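Local coordinates for glycoside transferase (Listeria monocytogenes, PDB 6R2M), which is an extracellular glycoside hydrolase that probably acts on exopolysaccharide, although proteins of its family are also credited with transferase activity, at residues K128-T133 and M168-Y173; P143-D148 and D156-S161; E108-A113 and P120-M125; H47-S52 and K88-D93. One frame throughout, in Å; residues are numbered along the deposited sequence.

Contact 1 (K128-T133 and M168-Y173); sequences KILANT and MQQINY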
loop_
_atom_site.group_PDB
_atom_site.type_symbol
_atom_site.label_atom_id
_atom_site.label_comp_id
_atom_site.label_asym_id
_atom_site.label_seq_id
_atom_site.Cartn_x
_atom_site.Cartn_y
_atom_site.Cartn_z
ATOM N N LYS A 128 -0.486 -11.108 16.590
ATOM C CA LYS A 128 -1.834 -11.635 16.790
ATOM C C LYS A 128 -2.693 -11.355 15.571
ATOM O O LYS A 128 -3.400 -12.244 15.075
ATOM C CB LYS A 128 -2.474 -11.021 18.043
ATOM C CG LYS A 128 -1.726 -11.229 19.344
ATOM C CD LYS A 128 -0.785 -12.408 19.282
ATOM C CE LYS A 128 0.206 -12.380 20.421
ATOM N NZ LYS A 128 1.477 -11.806 20.085
ATOM N N ILE A 129 -2.629 -10.123 15.064
ATOM C CA ILE A 129 -3.425 -9.763 13.894
ATOM C C ILE A 129 -2.973 -10.567 12.683
ATOM O O ILE A 129 -3.788 -11.148 11.957
ATOM C CB ILE A 129 -3.337 -8.250 13.631
ATOM C CG1 ILE A 129 -4.047 -7.476 14.735
ATOM C CG2 ILE A 129 -3.972 -7.893 12.287
ATOM C CD1 ILE A 129 -3.709 -5.997 14.726
ATOM N N LEU A 130 -1.661 -10.610 12.441
ATOM C CA LEU A 130 -1.173 -11.199 11.198
ATOM C C LEU A 130 -1.365 -12.711 11.187
ATOM O O LEU A 130 -1.666 -13.296 10.139
ATOM C CB LEU A 130 0.295 -10.818 10.984
ATOM C CG LEU A 130 0.949 -11.196 9.656
ATOM C CD1 LEU A 130 0.134 -10.673 8.507
ATOM C CD2 LEU A 130 2.364 -10.660 9.614
ATOM N N ALA A 131 -1.206 -13.361 12.342
ATOM C CA ALA A 131 -1.496 -14.789 12.403
ATOM C C ALA A 131 -2.952 -15.054 12.064
ATOM O O ALA A 131 -3.273 -16.007 11.334
ATOM C CB ALA A 131 -1.139 -15.334 13.790
ATOM N N ASN A 132 -3.846 -14.196 12.549
ATOM C CA ASN A 132 -5.261 -14.333 12.224
ATOM C C ASN A 132 -5.519 -14.107 10.737
ATOM O O ASN A 132 -6.335 -14.813 10.133
ATOM C CB ASN A 132 -6.059 -13.356 13.085
ATOM C CG ASN A 132 -7.527 -13.612 13.042
ATOM O OD1 ASN A 132 -8.003 -14.633 13.529
ATOM N ND2 ASN A 132 -8.274 -12.670 12.467
ATOM N N THR A 133 -4.843 -13.128 10.126
ATOM C CA THR A 133 -5.002 -12.903 8.693
ATOM C C THR A 133 -4.547 -14.112 7.883
ATOM O O THR A 133 -5.216 -14.533 6.929
ATOM C CB THR A 133 -4.212 -11.665 8.275
ATOM O OG1 THR A 133 -4.786 -10.507 8.885
ATOM C CG2 THR A 133 -4.220 -11.517 6.755
ATOM N N MET A 168 4.336 -11.114 4.324
ATOM C CA MET A 168 4.049 -12.543 4.246
ATOM C C MET A 168 5.215 -13.378 4.751
ATOM O O MET A 168 5.000 -14.438 5.353
ATOM C CB MET A 168 3.688 -12.933 2.812
ATOM C CG MET A 168 2.431 -12.270 2.335
ATOM S SD MET A 168 2.093 -12.638 0.609
ATOM C CE MET A 168 1.930 -14.426 0.687
ATOM N N GLN A 169 6.449 -12.920 4.530
ATOM C CA GLN A 169 7.594 -13.646 5.069
ATOM C C GLN A 169 7.670 -13.508 6.585
ATOM O O GLN A 169 8.118 -14.441 7.267
ATOM C CB GLN A 169 8.881 -13.155 4.402
ATOM C CG GLN A 169 8.914 -13.412 2.903
ATOM C CD GLN A 169 10.055 -12.704 2.198
ATOM O OE1 GLN A 169 10.583 -11.704 2.682
ATOM N NE2 GLN A 169 10.428 -13.215 1.030
ATOM N N GLN A 170 7.216 -12.378 7.127
ATOM C CA GLN A 170 7.239 -12.167 8.573
ATOM C C GLN A 170 6.401 -13.204 9.319
ATOM O O GLN A 170 6.721 -13.556 10.461
ATOM C CB GLN A 170 6.746 -10.758 8.897
ATOM C CG GLN A 170 6.588 -10.501 10.375
ATOM C CD GLN A 170 7.923 -10.414 11.090
ATOM O OE1 GLN A 170 8.875 -9.834 10.570
ATOM N NE2 GLN A 170 8.000 -11.001 12.288
ATOM N N ILE A 171 5.333 -13.702 8.701
ATOM C CA ILE A 171 4.446 -14.666 9.338
ATOM C C ILE A 171 4.567 -16.049 8.701
ATOM O O ILE A 171 3.753 -16.928 8.975
ATOM C CB ILE A 171 2.991 -14.154 9.343
ATOM C CG1 ILE A 171 2.153 -14.832 10.440
ATOM C CG2 ILE A 171 2.349 -14.260 7.976
ATOM C CD1 ILE A 171 2.570 -14.456 11.837
ATOM N N ASN A 172 5.584 -16.262 7.865
ATOM C CA ASN A 172 5.939 -17.591 7.354
ATOM C C ASN A 172 4.788 -18.283 6.624
ATOM O O ASN A 172 4.448 -19.432 6.910
ATOM C CB ASN A 172 6.450 -18.481 8.487
ATOM C CG ASN A 172 7.684 -17.915 9.142
ATOM O OD1 ASN A 172 7.657 -17.508 10.311
ATOM N ND2 ASN A 172 8.776 -17.879 8.392
ATOM N N TYR A 173 4.193 -17.591 5.657
ATOM C CA TYR A 173 3.316 -18.295 4.732
ATOM C C TYR A 173 4.073 -19.454 4.094
ATOM O O TYR A 173 5.281 -19.372 3.851
ATOM C CB TYR A 173 2.813 -17.362 3.630
ATOM C CG TYR A 173 1.628 -16.485 3.978
ATOM C CD1 TYR A 173 1.814 -15.295 4.674
ATOM C CD2 TYR A 173 0.343 -16.806 3.561
ATOM C CE1 TYR A 173 0.769 -14.465 4.967
ATOM C CE2 TYR A 173 -0.731 -15.973 3.865
ATOM C CZ TYR A 173 -0.499 -14.798 4.569
ATOM O OH TYR A 173 -1.521 -13.936 4.890
HETATM O O HOH W 1 -4.055 -14.758 4.489
#
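Leu130 and Ile171 both send their main branch anti to the backbone N (chi1 -173° for Leu130 and -158° for Ile171), and the two side chains slide past each other in opposite directions. This sets the branch points alongside: Leu130 CG and CD2 each lie 3.6 Å from Ile171 CB, and Ile171 CG2, held in the crowded position between N and the carbonyl carbon, packs 3.8 Å from Leu130 CG. At the far end Ile171 CD1 reaches the helix backbone itself, 4.0 Å from Ala131 N. Ile171 is the first residue to leave helical geometry, and a Schellman motif with Asn172 as C-prime residue ends the helix, Tyr173 N hydrogen-bonding to Met168 O. Tyr173, with chi1 near -82°, then runs back obliquely toward Thr133. Its OH donates to a water 2.7 Å away, which in turn donates to Thr133 O; Thr133 OG1 is hydrogen-bonded to Asp103. Met168 CE lies over one face of the Tyr173 ring, toward its rim. The contact thus joins helix 120-136 to the end of helix 165-170, with helix 100-116 packed against both (Phe104 and Tyr111) and Pro143 of strand 142-143 beside Met168 and Tyr173.

Contact 2 (P143-D148 and D156-S161); sequences PVDFYD and DTLHLS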
loop_
_atom_site.group_PDB
_atom_site.type_symbol
_atom_site.label_atom_id
_atom_site.label_comp_id
_atom_site.label_asym_id
_atom_site.label_seq_id
_atom_site.Cartn_x
_atom_site.Cartn_y
_atom_site.Cartn_z
ATOM N N PRO A 143 -3.062 -16.986 0.093
ATOM C CA PRO A 143 -3.921 -15.861 0.481
ATOM C C PRO A 143 -5.019 -15.601 -0.537
ATOM O O PRO A 143 -4.840 -15.790 -1.744
ATOM C CB PRO A 143 -2.948 -14.677 0.563
ATOM C CG PRO A 143 -1.756 -15.100 -0.275
ATOM C CD PRO A 143 -1.655 -16.586 -0.068
ATOM N N VAL A 144 -6.163 -15.143 -0.024
ATOM C CA VAL A 144 -7.217 -14.552 -0.835
ATOM C C VAL A 144 -7.494 -13.152 -0.279
ATOM O O VAL A 144 -7.003 -12.778 0.788
ATOM C CB VAL A 144 -8.493 -15.420 -0.876
ATOM C CG1 VAL A 144 -8.197 -16.762 -1.547
ATOM C CG2 VAL A 144 -9.042 -15.658 0.536
ATOM N N ASP A 145 -8.293 -12.375 -1.015
ATOM C CA ASP A 145 -8.338 -10.933 -0.748
ATOM C C ASP A 145 -8.878 -10.604 0.633
ATOM O O ASP A 145 -8.509 -9.574 1.216
ATOM C CB ASP A 145 -9.195 -10.223 -1.789
ATOM C CG ASP A 145 -8.531 -10.169 -3.148
ATOM O OD1 ASP A 145 -7.292 -10.311 -3.222
ATOM O OD2 ASP A 145 -9.261 -10.011 -4.149
ATOM N N PHE A 146 -9.783 -11.423 1.148
ATOM C CA PHE A 146 -10.479 -11.043 2.367
ATOM C C PHE A 146 -11.178 -12.253 2.950
ATOM O O PHE A 146 -11.320 -13.293 2.303
ATOM C CB PHE A 146 -11.499 -9.921 2.133
ATOM C CG PHE A 146 -12.582 -10.266 1.159
ATOM C CD1 PHE A 146 -13.657 -11.074 1.528
ATOM C CD2 PHE A 146 -12.545 -9.752 -0.120
ATOM C CE1 PHE A 146 -14.657 -11.377 0.613
ATOM C CE2 PHE A 146 -13.542 -10.051 -1.034
ATOM C CZ PHE A 146 -14.600 -10.857 -0.660
ATOM N N TYR A 147 -11.571 -12.097 4.203
ATOM C CA TYR A 147 -12.420 -13.040 4.902
ATOM C C TYR A 147 -13.585 -12.243 5.458
ATOM O O TYR A 147 -13.381 -11.199 6.093
ATOM C CB TYR A 147 -11.655 -13.750 6.024
ATOM C CG TYR A 147 -12.492 -14.683 6.877
ATOM C CD1 TYR A 147 -12.888 -15.916 6.390
ATOM C CD2 TYR A 147 -12.864 -14.329 8.171
ATOM C CE1 TYR A 147 -13.639 -16.779 7.167
ATOM C CE2 TYR A 147 -13.616 -15.185 8.955
ATOM C CZ TYR A 147 -14.002 -16.401 8.436
ATOM O OH TYR A 147 -14.739 -17.270 9.206
ATOM N N ASP A 148 -14.803 -12.693 5.171
ATOM C CA ASP A 148 -15.985 -12.100 5.787
ATOM C C ASP A 148 -16.183 -12.758 7.145
ATOM O O ASP A 148 -16.549 -13.934 7.232
ATOM C CB ASP A 148 -17.204 -12.272 4.889
ATOM C CG ASP A 148 -18.381 -11.461 5.360
ATOM O OD1 ASP A 148 -18.736 -11.578 6.544
ATOM O OD2 ASP A 148 -18.950 -10.701 4.547
ATOM N N ASP A 156 -13.031 -15.572 -3.083
ATOM C CA ASP A 156 -12.581 -16.560 -4.054
ATOM C C ASP A 156 -11.629 -15.959 -5.080
ATOM O O ASP A 156 -11.359 -16.584 -6.108
ATOM C CB ASP A 156 -13.768 -17.228 -4.751
ATOM C CG ASP A 156 -14.730 -16.236 -5.368
ATOM O OD1 ASP A 156 -14.335 -15.081 -5.649
ATOM O OD2 ASP A 156 -15.901 -16.620 -5.586
ATOM N N THR A 157 -11.113 -14.758 -4.820
ATOM C CA THR A 157 -10.134 -14.130 -5.689
ATOM C C THR A 157 -8.903 -13.773 -4.876
ATOM O O THR A 157 -8.996 -13.490 -3.677
ATOM C CB THR A 157 -10.664 -12.837 -6.352
ATOM O OG1 THR A 157 -11.092 -11.908 -5.347
ATOM C CG2 THR A 157 -11.833 -13.136 -7.254
ATOM N N LEU A 158 -7.753 -13.750 -5.548
ATOM C CA LEU A 158 -6.580 -13.042 -5.049
ATOM C C LEU A 158 -6.176 -12.006 -6.084
ATOM O O LEU A 158 -5.799 -12.360 -7.202
ATOM C CB LEU A 158 -5.409 -13.982 -4.774
ATOM C CG LEU A 158 -4.091 -13.286 -4.431
ATOM C CD1 LEU A 158 -4.209 -12.515 -3.109
ATOM C CD2 LEU A 158 -2.917 -14.274 -4.383
ATOM N N HIS A 159 -6.258 -10.736 -5.713
ATOM C CA HIS A 159 -5.663 -9.683 -6.515
ATOM C C HIS A 159 -4.190 -9.572 -6.150
ATOM O O HIS A 159 -3.847 -9.355 -4.980
ATOM C CB HIS A 159 -6.403 -8.373 -6.290
ATOM C CG HIS A 159 -7.739 -8.338 -6.964
ATOM N ND1 HIS A 159 -8.808 -9.090 -6.524
ATOM C CD2 HIS A 159 -8.171 -7.674 -8.063
ATOM C CE1 HIS A 159 -9.845 -8.880 -7.317
ATOM N NE2 HIS A 159 -9.487 -8.022 -8.257
ATOM N N LEU A 160 -3.312 -9.727 -7.149
ATOM C CA LEU A 160 -1.884 -9.748 -6.863
ATOM C C LEU A 160 -1.391 -8.419 -6.305
ATOM O O LEU A 160 -0.352 -8.382 -5.631
ATOM C CB LEU A 160 -1.112 -10.110 -8.126
ATOM C CG LEU A 160 -1.425 -11.513 -8.641
ATOM C CD1 LEU A 160 -0.682 -11.777 -9.930
ATOM C CD2 LEU A 160 -1.060 -12.540 -7.583
ATOM N N SER A 161 -2.106 -7.326 -6.574
ATOM C CA SER A 161 -1.728 -6.033 -6.016
ATOM C C SER A 161 -1.913 -5.965 -4.507
ATOM O O SER A 161 -1.474 -4.990 -3.892
ATOM C CB SER A 161 -2.529 -4.918 -6.693
ATOM O OG SER A 161 -3.907 -4.994 -6.337
#
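Asp145 starts with its CB 3.8 Å from Thr157 O, the carbonyl that also accepts a hydrogen bond from Asp145 N (3.0 Å). Turned beside its own backbone N, the CG passes obliquely across the 156-161 chain, and the carboxylate divides its work. OD1 takes the backbone N-H of His159 on its syn lone pair, at 2.7 Å and nearly straight (167°). OD2 is gripped twice. One grip is a His-carboxylate hydrogen bond from His159 of strand 158-159, which edges an antiparallel sheet with 193-195 and 198-200: His159 ND1 donates its N-H to the syn lone pair of OD2 at 2.6 Å, in the ring plane, although ring and carboxylate are 40° apart. From above the carboxylate plane, Thr157 OG1 donates to the same OD2 at 2.9 Å. So buried a charge beside the imidazole would probably raise its basicity. Leu158, between Thr157 and His159 in the chain, packs its side chain round the Pro143 carbonyl, its CB 3.6 Å from Pro143 O and its CD2 4.3 Å from Pro143 CG.

Contact 3 (E108-A113 and P120-M125); sequences EALYQA and PSYKKM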
loop_
_atom_site.group_PDB
_atom_site.type_symbol
_atom_site.label_atom_id
_atom_site.label_comp_id
_atom_site.label_asym_id
_atom_site.label_seq_id
_atom_site.Cartn_x
_atom_site.Cartn_y
_atom_site.Cartn_z
ATOM N N GLU A 108 2.993 -4.523 9.356
ATOM C CA GLU A 108 4.359 -4.100 9.065
ATOM C C GLU A 108 4.711 -2.826 9.819
ATOM O O GLU A 108 5.794 -2.717 10.393
ATOM C CB GLU A 108 4.548 -3.894 7.563
ATOM C CG GLU A 108 4.861 -5.183 6.832
ATOM C CD GLU A 108 6.186 -5.778 7.283
ATOM O OE1 GLU A 108 7.235 -5.149 7.037
ATOM O OE2 GLU A 108 6.178 -6.861 7.895
ATOM N N ALA A 109 3.792 -1.863 9.856
ATOM C CA ALA A 109 4.054 -0.622 10.565
ATOM C C ALA A 109 4.237 -0.873 12.056
ATOM O O ALA A 109 5.126 -0.295 12.688
ATOM C CB ALA A 109 2.918 0.363 10.297
ATOM N N LEU A 110 3.427 -1.771 12.624
ATOM C CA LEU A 110 3.550 -2.104 14.036
ATOM C C LEU A 110 4.879 -2.772 14.349
ATOM O O LEU A 110 5.490 -2.481 15.387
ATOM C CB LEU A 110 2.394 -3.006 14.454
ATOM C CG LEU A 110 1.042 -2.295 14.627
ATOM C CD1 LEU A 110 -0.031 -3.345 14.694
ATOM C CD2 LEU A 110 1.003 -1.423 15.875
ATOM N N TYR A 111 5.325 -3.692 13.491
ATOM C CA TYR A 111 6.621 -4.327 13.719
ATOM C C TYR A 111 7.736 -3.292 13.694
ATOM O O TYR A 111 8.626 -3.297 14.555
ATOM C CB TYR A 111 6.879 -5.407 12.668
ATOM C CG TYR A 111 6.132 -6.702 12.880
ATOM C CD1 TYR A 111 6.222 -7.402 14.074
ATOM C CD2 TYR A 111 5.353 -7.227 11.870
ATOM C CE1 TYR A 111 5.547 -8.590 14.247
ATOM C CE2 TYR A 111 4.668 -8.410 12.033
ATOM C CZ TYR A 111 4.777 -9.084 13.221
ATOM O OH TYR A 111 4.099 -10.273 13.379
ATOM N N GLN A 112 7.710 -2.401 12.703
ATOM C CA GLN A 112 8.744 -1.375 12.596
ATOM C C GLN A 112 8.688 -0.414 13.774
ATOM O O GLN A 112 9.728 -0.032 14.315
ATOM C CB GLN A 112 8.597 -0.607 11.281
ATOM C CG GLN A 112 8.825 -1.452 10.044
ATOM C CD GLN A 112 10.223 -2.038 10.008
ATOM O OE1 GLN A 112 10.408 -3.232 9.753
ATOM N NE2 GLN A 112 11.213 -1.202 10.274
ATOM N N ALA A 113 7.477 -0.058 14.210
ATOM C CA ALA A 113 7.302 0.828 15.358
ATOM C C ALA A 113 7.755 0.175 16.660
ATOM O O ALA A 113 8.264 0.853 17.553
ATOM C CB ALA A 113 5.836 1.256 15.466
ATOM N N PRO A 120 7.649 -3.235 22.855
ATOM C CA PRO A 120 7.383 -4.611 22.402
ATOM C C PRO A 120 5.917 -4.925 22.190
ATOM O O PRO A 120 5.597 -5.814 21.387
ATOM C CB PRO A 120 7.978 -5.469 23.529
ATOM C CG PRO A 120 9.050 -4.618 24.121
ATOM C CD PRO A 120 8.519 -3.199 24.046
ATOM N N SER A 121 4.998 -4.247 22.875
ATOM C CA SER A 121 3.601 -4.638 22.707
ATOM C C SER A 121 3.084 -4.372 21.293
ATOM O O SER A 121 2.144 -5.047 20.859
ATOM C CB SER A 121 2.709 -3.963 23.754
ATOM O OG SER A 121 2.715 -2.559 23.636
ATOM N N TYR A 122 3.690 -3.447 20.540
ATOM C CA TYR A 122 3.307 -3.316 19.133
ATOM C C TYR A 122 3.638 -4.592 18.361
ATOM O O TYR A 122 2.896 -5.008 17.466
ATOM C CB TYR A 122 4.022 -2.123 18.482
ATOM C CG TYR A 122 3.576 -0.748 18.935
ATOM C CD1 TYR A 122 2.305 -0.520 19.455
ATOM C CD2 TYR A 122 4.438 0.333 18.819
ATOM C CE1 TYR A 122 1.915 0.761 19.854
ATOM C CE2 TYR A 122 4.064 1.594 19.205
ATOM C CZ TYR A 122 2.808 1.808 19.718
ATOM O OH TYR A 122 2.466 3.078 20.112
ATOM N N LYS A 123 4.750 -5.223 18.691
ATOM C CA LYS A 123 5.147 -6.445 17.958
ATOM C C LYS A 123 4.163 -7.565 18.283
ATOM O O LYS A 123 3.817 -8.282 17.413
ATOM C CB LYS A 123 6.546 -6.902 18.396
ATOM C CG LYS A 123 7.055 -8.212 17.803
ATOM C CD LYS A 123 8.519 -8.341 18.040
ATOM C CE LYS A 123 9.250 -9.208 17.038
ATOM N NZ LYS A 123 8.814 -10.603 17.268
ATOM N N LYS A 124 3.786 -7.665 19.554
ATOM C CA LYS A 124 2.874 -8.741 19.925
ATOM C C LYS A 124 1.486 -8.508 19.352
ATOM O O LYS A 124 0.793 -9.474 18.996
ATOM C CB LYS A 124 2.804 -8.896 21.448
ATOM C CG LYS A 124 4.161 -9.007 22.132
ATOM C CD LYS A 124 5.101 -9.964 21.425
ATOM C CE LYS A 124 6.462 -10.034 22.136
ATOM N NZ LYS A 124 7.308 -11.167 21.628
ATOM N N MET A 125 1.082 -7.241 19.244
ATOM C CA MET A 125 -0.174 -6.904 18.584
ATOM C C MET A 125 -0.147 -7.324 17.123
ATOM O O MET A 125 -1.105 -7.925 16.625
ATOM C CB MET A 125 -0.439 -5.402 18.714
ATOM C CG MET A 125 -1.698 -4.938 18.031
ATOM S SD MET A 125 -1.928 -3.160 18.333
ATOM C CE MET A 125 -3.319 -2.792 17.287
#
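Two helices joined by a short turn form an antiparallel helical hairpin, the unit from which alpha/alpha barrels are built, consistent with the helix-rich fold of this enzyme. The axes of the short segments 108-113 and 120-125 approach to 7.6 Å with 154° between their directions, close enough for backbone to meet side chain: Tyr122 CB lies 3.4 Å from Leu110 O.

Apolar packing dominates. Leu110 forks between two partners. Its side chain crosses that of Tyr122 at about a right angle, with Leu110 CD2 3.9 Å from Tyr122 CD1, while its CD1 sits 4.1 Å from Met125 CG and equally near the sulfur of that fully extended chain. Ala113 CB comes to the same side of the Tyr122 ring, 3.7 Å from CD2, so Leu110 and Ala113 together support one side of it, near CD1 and CD2 respectively. Phe119 and Phe69 meet the same ring edge-to-face, and Met57 and Val61 of helix 50-62 cover Leu110 and Ala113.

No hydrogen bond crosses between the segments; the two tyrosine hydroxyls bond elsewhere, Tyr122 OH with Gln70 and Tyr111 OH with Asp127, one turn further along helix 120-136.

Aliphatic also meets aromatic. Lys123, with CG anti to its N (chi1 176°), meets Tyr111 at the ring edge, in plane: Lys123 CG is 3.9 Å from both Tyr111 CD1 and CE1.

Contact 4 (H47-S52 and K88-D93); sequences HYLAES and KWEATD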
loop_
_atom_site.group_PDB
_atom_site.type_symbol
_atom_site.label_atom_id
_atom_site.label_comp_id
_atom_site.label_asym_id
_atom_site.label_seq_id
_atom_site.Cartn_x
_atom_site.Cartn_y
_atom_site.Cartn_z
ATOM N N HIS A 47 -15.035 7.970 3.095
ATOM C CA HIS A 47 -14.630 6.633 3.507
ATOM C C HIS A 47 -13.462 6.748 4.468
ATOM O O HIS A 47 -12.500 7.476 4.194
ATOM C CB HIS A 47 -14.247 5.779 2.309
ATOM C CG HIS A 47 -15.396 5.498 1.402
ATOM N ND1 HIS A 47 -16.342 4.532 1.683
ATOM C CD2 HIS A 47 -15.771 6.070 0.235
ATOM C CE1 HIS A 47 -17.240 4.511 0.713
ATOM N NE2 HIS A 47 -16.916 5.434 -0.180
ATOM N N TYR A 48 -13.555 6.032 5.586
ATOM C CA TYR A 48 -12.536 6.021 6.632
ATOM C C TYR A 48 -11.814 4.681 6.533
ATOM O O TYR A 48 -12.206 3.700 7.159
ATOM C CB TYR A 48 -13.165 6.238 8.006
ATOM C CG TYR A 48 -14.121 7.403 7.997
ATOM C CD1 TYR A 48 -13.648 8.707 7.930
ATOM C CD2 TYR A 48 -15.489 7.193 8.014
ATOM C CE1 TYR A 48 -14.529 9.785 7.896
ATOM C CE2 TYR A 48 -16.373 8.255 7.987
ATOM C CZ TYR A 48 -15.887 9.543 7.926
ATOM O OH TYR A 48 -16.771 10.602 7.902
ATOM N N LEU A 49 -10.736 4.664 5.748
ATOM C CA LEU A 49 -10.141 3.431 5.232
ATOM C C LEU A 49 -9.038 2.897 6.143
ATOM O O LEU A 49 -8.226 3.662 6.665
ATOM C CB LEU A 49 -9.547 3.678 3.840
ATOM C CG LEU A 49 -10.531 4.197 2.781
ATOM C CD1 LEU A 49 -9.774 4.704 1.563
ATOM C CD2 LEU A 49 -11.468 3.078 2.371
ATOM N N ALA A 50 -9.010 1.564 6.321
ATOM C CA ALA A 50 -7.855 0.951 6.968
ATOM C C ALA A 50 -6.586 1.259 6.198
ATOM O O ALA A 50 -5.499 1.355 6.790
ATOM C CB ALA A 50 -8.054 -0.568 7.101
ATOM N N GLU A 51 -6.710 1.410 4.880
ATOM C CA GLU A 51 -5.590 1.791 4.040
ATOM C C GLU A 51 -5.000 3.121 4.488
ATOM O O GLU A 51 -3.775 3.259 4.636
ATOM C CB GLU A 51 -6.079 1.863 2.595
ATOM C CG GLU A 51 -5.079 2.386 1.600
ATOM C CD GLU A 51 -5.699 2.461 0.233
ATOM O OE1 GLU A 51 -6.409 3.449 -0.042
ATOM O OE2 GLU A 51 -5.495 1.520 -0.547
ATOM N N SER A 52 -5.863 4.104 4.734
ATOM C CA SER A 52 -5.393 5.436 5.099
ATOM C C SER A 52 -4.715 5.444 6.464
ATOM O O SER A 52 -3.619 6.000 6.609
ATOM C CB SER A 52 -6.540 6.438 5.073
ATOM O OG SER A 52 -7.162 6.449 3.813
ATOM N N LYS A 88 -11.323 -4.280 10.011
ATOM C CA LYS A 88 -12.281 -3.847 8.996
ATOM C C LYS A 88 -11.588 -2.997 7.935
ATOM O O LYS A 88 -10.800 -2.110 8.264
ATOM C CB LYS A 88 -13.393 -3.024 9.641
ATOM C CG LYS A 88 -14.283 -3.770 10.594
ATOM C CD LYS A 88 -15.300 -2.793 11.148
ATOM C CE LYS A 88 -16.310 -3.468 12.048
ATOM N NZ LYS A 88 -17.274 -2.456 12.557
ATOM N N TRP A 89 -11.893 -3.244 6.654
ATOM C CA TRP A 89 -11.227 -2.449 5.618
ATOM C C TRP A 89 -11.695 -0.994 5.636
ATOM O O TRP A 89 -10.977 -0.124 5.138
ATOM C CB TRP A 89 -11.414 -3.083 4.226
ATOM C CG TRP A 89 -12.778 -2.922 3.627
ATOM C CD1 TRP A 89 -13.835 -3.786 3.739
ATOM C CD2 TRP A 89 -13.237 -1.833 2.808
ATOM N NE1 TRP A 89 -14.918 -3.298 3.038
ATOM C CE2 TRP A 89 -14.576 -2.103 2.462
ATOM C CE3 TRP A 89 -12.642 -0.663 2.322
ATOM C CZ2 TRP A 89 -15.338 -1.238 1.669
ATOM C CZ3 TRP A 89 -13.401 0.194 1.532
ATOM C CH2 TRP A 89 -14.733 -0.095 1.215
ATOM N N GLU A 90 -12.866 -0.707 6.215
ATOM C CA GLU A 90 -13.253 0.669 6.523
ATOM C C GLU A 90 -14.082 0.663 7.801
ATOM O O GLU A 90 -14.662 -0.356 8.190
ATOM C CB GLU A 90 -14.005 1.334 5.355
ATOM C CG GLU A 90 -15.414 0.826 5.103
ATOM C CD GLU A 90 -16.119 1.619 4.006
ATOM O OE1 GLU A 90 -15.671 2.752 3.704
ATOM O OE2 GLU A 90 -17.111 1.105 3.450
ATOM N N ALA A 91 -14.118 1.813 8.472
ATOM C CA ALA A 91 -14.659 1.880 9.833
ATOM C C ALA A 91 -16.145 2.229 9.798
ATOM O O ALA A 91 -16.561 3.362 10.074
ATOM C CB ALA A 91 -13.872 2.890 10.660
ATOM N N THR A 92 -16.962 1.229 9.454
ATOM C CA THR A 92 -18.408 1.337 9.586
ATOM C C THR A 92 -18.944 0.053 10.209
ATOM O O THR A 92 -18.335 -1.018 10.115
ATOM C CB THR A 92 -19.134 1.597 8.245
ATOM O OG1 THR A 92 -19.091 0.427 7.419
ATOM C CG2 THR A 92 -18.518 2.761 7.484
ATOM N N ASP A 93 -20.106 0.180 10.852
ATOM C CA ASP A 93 -20.739 -0.975 11.478
ATOM C C ASP A 93 -21.121 -2.022 10.444
ATOM O O ASP A 93 -21.127 -3.224 10.745
ATOM C CB ASP A 93 -21.971 -0.515 12.277
ATOM C CG ASP A 93 -22.711 -1.672 12.941
ATOM O OD1 ASP A 93 -22.065 -2.466 13.670
ATOM O OD2 ASP A 93 -23.948 -1.780 12.750
HETATM O O HOH W 2 -15.827 4.471 6.022
HETATM O O HOH W 3 -8.904 0.108 3.391
#
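A single antiparallel beta bridge, made where the chain is about to enter helix 50-62, ties 47-52 to the loop segment 88-93 that precedes helix 100-116, at the surface of the protein. Leu49, at the N-cap position, and Glu90 form the non-hydrogen-bonded pair; the bonds flank them. Ala50 N gives its first-turn N-H to Trp89 O at 2.8 Å, nearly straight (168°) but from above the carbonyl plane, and Ala91 N donates to Tyr48 O within the carbonyl plane at 3.0 Å. Tyr48 O also receives a CA-H...O contact from Glu90 CA, at 3.3 Å. Ala91, at the centre of an inverse gamma turn, lets the loop bend just past the bridge.

Glu90 starts from the crowded position (chi1 71°) and then runs straight, which lets OE1 meet His47 ND1 in the imidazole plane at 2.8 Å, through its syn lone pair; ring and carboxylate are nearly coplanar, 18° apart. A water held by the same OE1 accepts from Tyr48 N, so one carboxylate oxygen serves both residues. Trp89 also takes the crowded position, and its indole lies alongside Leu49, with CZ3 3.6 Å from CD2 of that leucine. A second water bridges Trp89 O and the N-H of the helix residue Glu51. Within 88-93, Lys88 NZ donates a hydrogen bond to Thr92 O at 3.0 Å, from above the carbonyl plane.

In the fold
Contacts 1 and 3 share helix 120-136 and have centres about 12 Å apart. Tyr111 connects them: its CE2 lies 3.3 Å from Gln170 CG and 4.0 Å from Leu130 CD2. Contact 2 is nested in the chain loop that contact 1 closes, and the two touch through Pro143, whose CG is 3.9 Å from Met168 CE. Contact 4 stands apart. Its centre is about 17 Å from that of contact 2, with nearest atoms about 7 Å apart, and 20 to 21 Å from those of contacts 3 and 1. Contacts 1 and 3 are mainly apolar packing, contacts 2 and 4 mainly hydrogen-bonded, and none of them encloses a ligand.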